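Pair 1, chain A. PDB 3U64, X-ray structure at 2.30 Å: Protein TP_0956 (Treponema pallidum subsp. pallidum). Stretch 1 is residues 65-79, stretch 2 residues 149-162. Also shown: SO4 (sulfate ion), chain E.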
# COMPACT_ATOMS: atom_id res chain seq x y z
N HIS A 65 -8.13 26.67 5.66
CA HIS A 65 -8.90 25.79 6.52
C HIS A 65 -7.97 25.28 7.63
O HIS A 65 -7.07 24.46 7.39
CB HIS A 65 -9.51 24.63 5.73
CG HIS A 65 -10.63 23.96 6.46
ND1 HIS A 65 -10.43 23.12 7.54
CD2 HIS A 65 -11.98 24.03 6.29
CE1 HIS A 65 -11.59 22.69 7.98
NE2 HIS A 65 -12.55 23.22 7.25
N ARG A 66 -8.20 25.78 8.83
CA ARG A 66 -7.35 25.46 9.96
C ARG A 66 -7.45 23.99 10.35
O ARG A 66 -6.44 23.35 10.66
CB ARG A 66 -7.68 26.36 11.13
CG ARG A 66 -7.40 27.84 10.86
CD ARG A 66 -7.50 28.61 12.15
NE ARG A 66 -6.55 28.10 13.13
CZ ARG A 66 -6.52 28.46 14.41
NH1 ARG A 66 -7.41 29.33 14.87
NH2 ARG A 66 -5.61 27.95 15.24
N GLY A 67 -8.67 23.46 10.33
CA GLY A 67 -8.90 22.06 10.63
C GLY A 67 -8.10 21.12 9.73
O GLY A 67 -7.55 20.11 10.19
N LEU A 68 -8.04 21.45 8.44
CA LEU A 68 -7.33 20.62 7.46
C LEU A 68 -5.82 20.70 7.66
O LEU A 68 -5.13 19.69 7.57
CB LEU A 68 -7.70 21.01 6.02
CG LEU A 68 -8.78 20.16 5.37
CD1 LEU A 68 -9.09 20.65 3.96
CD2 LEU A 68 -8.33 18.71 5.36
N SER A 69 -5.33 21.91 7.89
CA SER A 69 -3.93 22.12 8.27
C SER A 69 -3.55 21.23 9.43
O SER A 69 -2.57 20.48 9.35
CB SER A 69 -3.67 23.58 8.63
OG SER A 69 -3.59 24.37 7.45
N LEU A 70 -4.31 21.31 10.52
CA LEU A 70 -4.03 20.50 11.71
C LEU A 70 -4.13 19.01 11.40
O LEU A 70 -3.24 18.23 11.78
CB LEU A 70 -4.97 20.87 12.86
CG LEU A 70 -4.74 20.11 14.18
CD1 LEU A 70 -3.25 20.07 14.55
CD2 LEU A 70 -5.58 20.68 15.36
N ALA A 71 -5.20 18.61 10.72
CA ALA A 71 -5.44 17.19 10.50
C ALA A 71 -4.25 16.58 9.78
O ALA A 71 -3.71 15.57 10.21
CB ALA A 71 -6.71 16.96 9.70
N VAL A 72 -3.84 17.19 8.67
CA VAL A 72 -2.78 16.60 7.87
C VAL A 72 -1.46 16.61 8.65
O VAL A 72 -0.70 15.65 8.59
CB VAL A 72 -2.66 17.25 6.48
CG1 VAL A 72 -2.19 18.70 6.60
CG2 VAL A 72 -1.71 16.43 5.59
N GLY A 73 -1.20 17.68 9.40
CA GLY A 73 -0.01 17.74 10.25
C GLY A 73 0.05 16.60 11.25
O GLY A 73 1.06 15.91 11.36
N ARG A 74 -1.04 16.40 11.99
CA ARG A 74 -1.12 15.35 13.00
C ARG A 74 -0.89 13.98 12.35
O ARG A 74 -0.19 13.13 12.90
CB ARG A 74 -2.50 15.40 13.71
CG ARG A 74 -2.92 14.12 14.44
CD ARG A 74 -4.29 14.26 15.12
NE ARG A 74 -5.27 14.90 14.25
CZ ARG A 74 -6.18 15.79 14.66
NH1 ARG A 74 -6.23 16.15 15.94
NH2 ARG A 74 -7.03 16.33 13.80
N LEU A 75 -1.50 13.79 11.19
CA LEU A 75 -1.41 12.53 10.47
C LEU A 75 0.03 12.16 10.10
O LEU A 75 0.45 11.01 10.29
CB LEU A 75 -2.24 12.63 9.20
CG LEU A 75 -3.13 11.44 8.91
CD1 LEU A 75 -3.71 10.88 10.19
CD2 LEU A 75 -4.21 11.87 7.95
N TYR A 76 0.77 13.12 9.54
CA TYR A 76 2.18 12.90 9.22
C TYR A 76 2.98 12.54 10.46
O TYR A 76 3.80 11.62 10.42
CB TYR A 76 2.79 14.10 8.49
CG TYR A 76 2.67 13.95 6.99
CD1 TYR A 76 1.67 14.60 6.28
CD2 TYR A 76 3.52 13.09 6.30
CE1 TYR A 76 1.54 14.44 4.92
CE2 TYR A 76 3.39 12.91 4.93
CZ TYR A 76 2.40 13.59 4.24
OH TYR A 76 2.25 13.42 2.88
N ILE A 77 2.73 13.25 11.56
CA ILE A 77 3.48 13.00 12.80
C ILE A 77 3.20 11.61 13.39
O ILE A 77 4.12 10.90 13.83
CB ILE A 77 3.23 14.10 13.86
CG1 ILE A 77 3.82 15.43 13.36
CG2 ILE A 77 3.87 13.72 15.20
CD1 ILE A 77 3.29 16.63 14.08
N MET A 78 1.93 11.20 13.38
CA MET A 78 1.55 9.88 13.89
C MET A 78 2.06 8.77 12.99
O MET A 78 2.58 7.76 13.46
CB MET A 78 0.03 9.78 14.02
CG MET A 78 -0.54 10.92 14.85
SD MET A 78 -2.30 10.70 15.19
CE MET A 78 -2.21 9.48 16.50
N TYR A 79 1.89 8.96 11.68
CA TYR A 79 2.49 8.03 10.75
C TYR A 79 4.00 7.94 10.96
O TYR A 79 4.56 6.85 11.03
CB TYR A 79 2.19 8.43 9.32
CG TYR A 79 2.72 7.45 8.33
CD1 TYR A 79 2.01 6.29 8.04
CD2 TYR A 79 3.94 7.66 7.68
CE1 TYR A 79 2.49 5.37 7.13
CE2 TYR A 79 4.43 6.75 6.76
CZ TYR A 79 3.69 5.60 6.49
OH TYR A 79 4.17 4.67 5.59
N ARG A 149 -7.41 28.89 24.06
CA ARG A 149 -7.67 27.47 24.25
C ARG A 149 -7.98 26.82 22.91
O ARG A 149 -7.71 25.64 22.71
CB ARG A 149 -8.82 27.26 25.23
CG ARG A 149 -8.39 27.43 26.69
CD ARG A 149 -9.57 27.62 27.65
NE ARG A 149 -10.17 26.36 28.07
CZ ARG A 149 -9.70 25.59 29.04
NH1 ARG A 149 -8.59 25.93 29.69
NH2 ARG A 149 -10.32 24.46 29.37
N VAL A 150 -8.52 27.62 21.99
CA VAL A 150 -8.84 27.13 20.66
C VAL A 150 -7.56 26.70 19.91
O VAL A 150 -7.63 25.85 19.02
CB VAL A 150 -9.63 28.22 19.87
CG1 VAL A 150 -9.56 28.01 18.39
CG2 VAL A 150 -11.08 28.22 20.33
N ASP A 151 -6.41 27.25 20.30
CA ASP A 151 -5.13 26.99 19.64
C ASP A 151 -4.32 25.84 20.25
O ASP A 151 -3.25 25.51 19.77
CB ASP A 151 -4.26 28.25 19.63
CG ASP A 151 -4.96 29.43 19.02
OD1 ASP A 151 -5.48 29.28 17.90
OD2 ASP A 151 -5.02 30.51 19.67
N VAL A 152 -4.85 25.25 21.32
CA VAL A 152 -4.10 24.27 22.08
C VAL A 152 -3.77 23.02 21.27
O VAL A 152 -2.63 22.57 21.28
CB VAL A 152 -4.81 23.92 23.39
CG1 VAL A 152 -4.13 22.72 24.04
CG2 VAL A 152 -4.80 25.14 24.33
N GLY A 153 -4.75 22.48 20.56
CA GLY A 153 -4.50 21.35 19.68
C GLY A 153 -3.32 21.61 18.76
O GLY A 153 -2.42 20.76 18.59
N THR A 154 -3.29 22.80 18.18
CA THR A 154 -2.27 23.14 17.19
C THR A 154 -0.90 23.26 17.85
O THR A 154 0.09 22.73 17.34
CB THR A 154 -2.66 24.44 16.42
OG1 THR A 154 -3.99 24.30 15.92
CG2 THR A 154 -1.71 24.69 15.24
N LEU A 155 -0.86 23.95 18.99
CA LEU A 155 0.37 24.12 19.75
C LEU A 155 0.98 22.77 20.07
O LEU A 155 2.20 22.55 19.94
CB LEU A 155 0.08 24.91 21.04
CG LEU A 155 -0.26 26.37 20.73
CD1 LEU A 155 -0.77 27.12 21.94
CD2 LEU A 155 0.96 27.05 20.16
N TYR A 156 0.11 21.85 20.48
CA TYR A 156 0.54 20.53 20.91
C TYR A 156 1.20 19.77 19.77
O TYR A 156 2.26 19.19 19.95
CB TYR A 156 -0.65 19.72 21.47
CG TYR A 156 -0.34 18.23 21.63
CD1 TYR A 156 0.50 17.77 22.63
CD2 TYR A 156 -0.90 17.29 20.76
CE1 TYR A 156 0.80 16.43 22.77
CE2 TYR A 156 -0.60 15.93 20.89
CZ TYR A 156 0.25 15.51 21.90
OH TYR A 156 0.55 14.17 22.04
N TRP A 157 0.57 19.78 18.60
CA TRP A 157 1.05 19.00 17.47
C TRP A 157 2.33 19.58 16.85
O TRP A 157 3.27 18.85 16.57
CB TRP A 157 -0.07 18.75 16.44
CG TRP A 157 -0.95 17.60 16.92
CD1 TRP A 157 -2.22 17.69 17.41
CD2 TRP A 157 -0.57 16.22 17.01
NE1 TRP A 157 -2.66 16.44 17.77
CE2 TRP A 157 -1.67 15.52 17.56
CE3 TRP A 157 0.59 15.50 16.67
CZ2 TRP A 157 -1.65 14.13 17.76
CZ3 TRP A 157 0.61 14.12 16.89
CH2 TRP A 157 -0.50 13.45 17.43
N VAL A 158 2.37 20.91 16.71
CA VAL A 158 3.56 21.59 16.21
C VAL A 158 4.74 21.34 17.14
O VAL A 158 5.81 20.90 16.70
CB VAL A 158 3.33 23.13 16.07
CG1 VAL A 158 4.63 23.82 15.75
CG2 VAL A 158 2.31 23.42 14.99
N GLY A 159 4.54 21.59 18.44
CA GLY A 159 5.59 21.38 19.42
C GLY A 159 6.05 19.92 19.41
O GLY A 159 7.25 19.62 19.48
N THR A 160 5.09 19.00 19.35
CA THR A 160 5.43 17.57 19.36
C THR A 160 6.24 17.19 18.12
O THR A 160 7.21 16.46 18.23
CB THR A 160 4.19 16.71 19.44
OG1 THR A 160 3.52 16.97 20.68
CG2 THR A 160 4.53 15.21 19.33
N GLY A 161 5.82 17.68 16.95
CA GLY A 161 6.52 17.39 15.71
C GLY A 161 7.98 17.81 15.78
O GLY A 161 8.88 17.05 15.41
N TYR A 162 8.22 19.01 16.29
CA TYR A 162 9.58 19.52 16.37
C TYR A 162 10.43 18.76 17.41
O TYR A 162 11.58 18.42 17.14
CB TYR A 162 9.60 21.04 16.62
CG TYR A 162 9.39 21.86 15.36
CD1 TYR A 162 8.19 22.55 15.14
CD2 TYR A 162 10.37 21.95 14.38
CE1 TYR A 162 7.99 23.30 13.99
CE2 TYR A 162 10.19 22.72 13.23
CZ TYR A 162 8.99 23.38 13.04
OH TYR A 162 8.79 24.14 11.89
S SO4 E . -8.45 22.76 32.51
O1 SO4 E . -9.41 22.55 31.42
O2 SO4 E . -8.03 24.16 32.57
O3 SO4 E . -9.12 22.38 33.76
O4 SO4 E . -7.28 21.91 32.30

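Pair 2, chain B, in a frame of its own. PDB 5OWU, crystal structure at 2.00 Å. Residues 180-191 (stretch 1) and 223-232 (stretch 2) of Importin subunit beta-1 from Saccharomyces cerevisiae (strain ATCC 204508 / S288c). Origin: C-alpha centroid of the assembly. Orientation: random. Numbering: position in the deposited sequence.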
# COMPACT_ATOMS: atom_id res chain seq x y z
N ILE B 180 -27.46 17.07 2.74
CA ILE B 180 -26.10 17.05 3.26
C ILE B 180 -25.34 18.25 2.72
O ILE B 180 -24.78 19.05 3.48
CB ILE B 180 -25.42 15.72 2.91
CG1 ILE B 180 -26.09 14.58 3.69
CG2 ILE B 180 -23.90 15.77 3.20
CD1 ILE B 180 -25.57 13.20 3.34
N LEU B 181 -25.42 18.47 1.40
CA LEU B 181 -24.67 19.58 0.83
C LEU B 181 -25.17 20.90 1.38
O LEU B 181 -24.36 21.76 1.76
CB LEU B 181 -24.75 19.55 -0.70
CG LEU B 181 -23.77 18.57 -1.35
CD1 LEU B 181 -24.03 18.48 -2.84
CD2 LEU B 181 -22.31 18.98 -1.09
N ILE B 182 -26.49 21.05 1.53
CA ILE B 182 -26.99 22.31 2.05
C ILE B 182 -26.40 22.54 3.43
O ILE B 182 -25.87 23.61 3.73
CB ILE B 182 -28.53 22.33 2.08
CG1 ILE B 182 -29.09 22.30 0.66
CG2 ILE B 182 -29.02 23.58 2.79
CD1 ILE B 182 -30.55 21.93 0.60
N ALA B 183 -26.44 21.51 4.27
CA ALA B 183 -25.95 21.70 5.62
C ALA B 183 -24.45 21.99 5.60
O ALA B 183 -23.97 22.86 6.34
CB ALA B 183 -26.26 20.46 6.47
N ILE B 184 -23.71 21.32 4.72
CA ILE B 184 -22.26 21.47 4.75
C ILE B 184 -21.85 22.82 4.17
O ILE B 184 -21.09 23.58 4.79
CB ILE B 184 -21.58 20.30 4.02
CG1 ILE B 184 -21.68 19.03 4.86
CG2 ILE B 184 -20.11 20.63 3.71
CD1 ILE B 184 -21.11 17.80 4.21
N VAL B 185 -22.35 23.14 2.98
CA VAL B 185 -21.92 24.36 2.30
C VAL B 185 -22.34 25.58 3.09
O VAL B 185 -21.64 26.61 3.08
CB VAL B 185 -22.46 24.37 0.86
CG1 VAL B 185 -22.10 25.68 0.15
CG2 VAL B 185 -21.90 23.18 0.09
N GLN B 186 -23.45 25.50 3.83
CA GLN B 186 -23.84 26.59 4.71
C GLN B 186 -22.72 26.95 5.68
O GLN B 186 -22.46 28.13 5.94
CB GLN B 186 -25.12 26.24 5.47
CG GLN B 186 -26.39 26.51 4.67
CD GLN B 186 -27.68 26.14 5.40
OE1 GLN B 186 -28.77 26.32 4.85
NE2 GLN B 186 -27.57 25.64 6.63
N GLY B 187 -22.03 25.94 6.21
CA GLY B 187 -20.92 26.23 7.10
C GLY B 187 -19.63 26.63 6.39
O GLY B 187 -18.76 27.24 7.01
N ALA B 188 -19.50 26.30 5.10
CA ALA B 188 -18.24 26.51 4.40
C ALA B 188 -18.12 27.90 3.78
O ALA B 188 -17.01 28.40 3.63
CB ALA B 188 -18.06 25.47 3.29
N GLN B 189 -19.24 28.51 3.42
CA GLN B 189 -19.24 29.72 2.61
C GLN B 189 -18.58 30.88 3.34
O GLN B 189 -18.43 30.89 4.57
CB GLN B 189 -20.67 30.08 2.21
CG GLN B 189 -21.56 30.44 3.38
CD GLN B 189 -23.01 30.60 2.97
OE1 GLN B 189 -23.32 30.78 1.79
NE2 GLN B 189 -23.91 30.51 3.94
N SER B 190 -18.20 31.90 2.56
CA SER B 190 -17.35 32.98 3.06
C SER B 190 -18.02 33.78 4.17
O SER B 190 -17.33 34.35 5.02
CB SER B 190 -16.97 33.92 1.91
OG SER B 190 -18.13 34.37 1.23
N THR B 191 -19.36 33.85 4.18
CA THR B 191 -20.05 34.61 5.21
C THR B 191 -19.85 34.03 6.61
O THR B 191 -20.01 34.75 7.59
CB THR B 191 -21.54 34.70 4.90
OG1 THR B 191 -22.06 33.40 4.60
CG2 THR B 191 -21.80 35.64 3.73
N ASN B 223 -21.26 24.07 -10.40
CA ASN B 223 -20.69 25.41 -10.48
C ASN B 223 -20.68 26.07 -9.11
O ASN B 223 -19.66 26.61 -8.67
CB ASN B 223 -21.47 26.26 -11.48
CG ASN B 223 -21.17 25.90 -12.93
OD1 ASN B 223 -20.21 25.20 -13.22
ND2 ASN B 223 -22.01 26.38 -13.85
N TYR B 224 -21.82 26.05 -8.41
CA TYR B 224 -21.89 26.73 -7.12
C TYR B 224 -20.93 26.12 -6.12
O TYR B 224 -20.21 26.83 -5.41
CB TYR B 224 -23.32 26.70 -6.57
CG TYR B 224 -23.44 27.34 -5.21
CD1 TYR B 224 -23.35 28.72 -5.07
CD2 TYR B 224 -23.65 26.58 -4.07
CE1 TYR B 224 -23.47 29.32 -3.83
CE2 TYR B 224 -23.76 27.17 -2.83
CZ TYR B 224 -23.67 28.54 -2.71
OH TYR B 224 -23.78 29.14 -1.48
N LEU B 225 -20.91 24.79 -6.03
CA LEU B 225 -20.00 24.12 -5.09
C LEU B 225 -18.54 24.47 -5.39
O LEU B 225 -17.76 24.78 -4.48
CB LEU B 225 -20.21 22.61 -5.14
CG LEU B 225 -19.37 21.82 -4.14
CD1 LEU B 225 -19.60 22.32 -2.72
CD2 LEU B 225 -19.66 20.33 -4.20
N MET B 226 -18.15 24.41 -6.67
CA MET B 226 -16.77 24.73 -7.03
C MET B 226 -16.45 26.18 -6.70
O MET B 226 -15.34 26.50 -6.25
CB MET B 226 -16.52 24.45 -8.51
CG MET B 226 -16.50 22.96 -8.85
SD MET B 226 -15.19 22.10 -7.96
CE MET B 226 -13.74 22.65 -8.87
N GLN B 227 -17.40 27.08 -6.92
CA GLN B 227 -17.22 28.47 -6.54
C GLN B 227 -16.93 28.60 -5.05
O GLN B 227 -16.00 29.31 -4.64
CB GLN B 227 -18.46 29.29 -6.93
CG GLN B 227 -18.41 30.74 -6.49
CD GLN B 227 -19.53 31.58 -7.09
OE1 GLN B 227 -20.14 31.20 -8.09
NE2 GLN B 227 -19.81 32.72 -6.47
N VAL B 228 -17.70 27.89 -4.22
CA VAL B 228 -17.48 27.95 -2.77
C VAL B 228 -16.11 27.40 -2.41
O VAL B 228 -15.39 27.97 -1.57
CB VAL B 228 -18.60 27.19 -2.03
CG1 VAL B 228 -18.28 27.09 -0.53
CG2 VAL B 228 -19.95 27.86 -2.25
N VAL B 229 -15.73 26.27 -3.01
CA VAL B 229 -14.44 25.67 -2.67
C VAL B 229 -13.29 26.61 -3.06
O VAL B 229 -12.36 26.83 -2.27
CB VAL B 229 -14.31 24.29 -3.35
CG1 VAL B 229 -12.90 23.74 -3.20
CG2 VAL B 229 -15.32 23.32 -2.74
N CYS B 230 -13.35 27.17 -4.26
CA CYS B 230 -12.28 28.07 -4.71
C CYS B 230 -12.21 29.32 -3.83
O CYS B 230 -11.12 29.72 -3.37
CB CYS B 230 -12.51 28.46 -6.17
SG CYS B 230 -12.33 27.08 -7.31
N GLU B 231 -13.36 29.95 -3.60
CA GLU B 231 -13.45 31.05 -2.66
C GLU B 231 -12.70 30.67 -1.39
O GLU B 231 -11.90 31.46 -0.88
CB GLU B 231 -14.92 31.38 -2.36
CG GLU B 231 -15.14 32.67 -1.59
CD GLU B 231 -14.47 32.67 -0.22
OE1 GLU B 231 -13.71 33.62 0.08
OE2 GLU B 231 -14.70 31.72 0.55
N ALA B 232 -12.92 29.45 -0.89
CA ALA B 232 -12.26 29.04 0.34
C ALA B 232 -10.75 28.91 0.17
O ALA B 232 -9.99 29.20 1.10
CB ALA B 232 -12.84 27.73 0.86

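The sharpest difference lies at one matched position, W157(A) in pair 1 and V228(B) in pair 2. The indole of W157(A) reaches across the groove and sits as a knob among L70(A), R74(A), I77(A) and M78(A); V228(B) offers only two methyl groups, which meet V185(B), A188(B) and Q189(B). The backbones beneath are nonetheless nearly the same. Each pair brings two helices together with their N-to-C directions about 30° apart, 34° in pair 1 and 30° in pair 2, at closest axial approaches of 9.9 and 10.7 Å. Fourteen central residues superpose with an RMSD of 0.6 Å.

A broad, flat ring suits the place of W157(A) because it can serve several neighbours at once. The aliphatic part of R74(A) lies over one face, CG standing 3.7 Å from the centroid of the W157(A) six-membered ring in a CH-pi contact. I77(A) meets the edge, its CG2 3.7 Å from W157(A) CZ3, while L70(A) CD1 approaches W157(A) CD1 at 3.9 Å. Long arginine suits its place: its methylenes pack against the ring at a partly exposed site. At the matching position of pair 2, Q189(B) is the first residue to leave helical geometry. Its backbone still packs, CA lying 4.2 Å from V228(B) CG1, but the chain here does not continue as a helix, whereas in pair 1 the helix runs on to supply I77(A) and M78(A).

The position of L70(A) and V185(B) is apolar in both pairs and points toward the other helix. L70(A) CD2 rests 4.2 Å from G153(A) C, filling space over a residue without a side chain; an ideal CB on that glycine would come within 3.5 Å of the same methyl. Pair 2 has Y224(B) at the matched position, and the shorter, branched V185(B) meets its ring, CG1 lying 3.7 Å from Y224(B) CE2. The other methyl of V185(B), CG2, contacts L225(B) CD1 at 3.7 Å. At these two positions leucine meets glycine in pair 1, and valine meets tyrosine in pair 2.

One turn earlier, R66(A) matches L181(B), and the chemistry changes from charged to apolar. R66(A) NH2 donates to D151(A) OD1 at 3.0 Å, a salt bridge with the carboxylate near the guanidinium plane; its length lets it span the gap to D151(A). L181(B), buried, instead places CD2 4.3 Å from L225(B) CD2. T154(A), which matches L225(B), has OG1 near both R66(A) NH2 (4.1 Å) and L70(A) CD2 (4.0 Å); L225(B) touches the two matched residues, L181(B) and V185(B), through methyl groups.

Close packing suits glycine at G161(A). I77(A) CD1 lies 3.7 Å from G161(A) CA, and an ideal CB there would clash with that methyl. The matched A232(B) makes no close contact with the other stretch: its CB points sideways, and A232(B) CB lies 5.1 Å from A188(B) O.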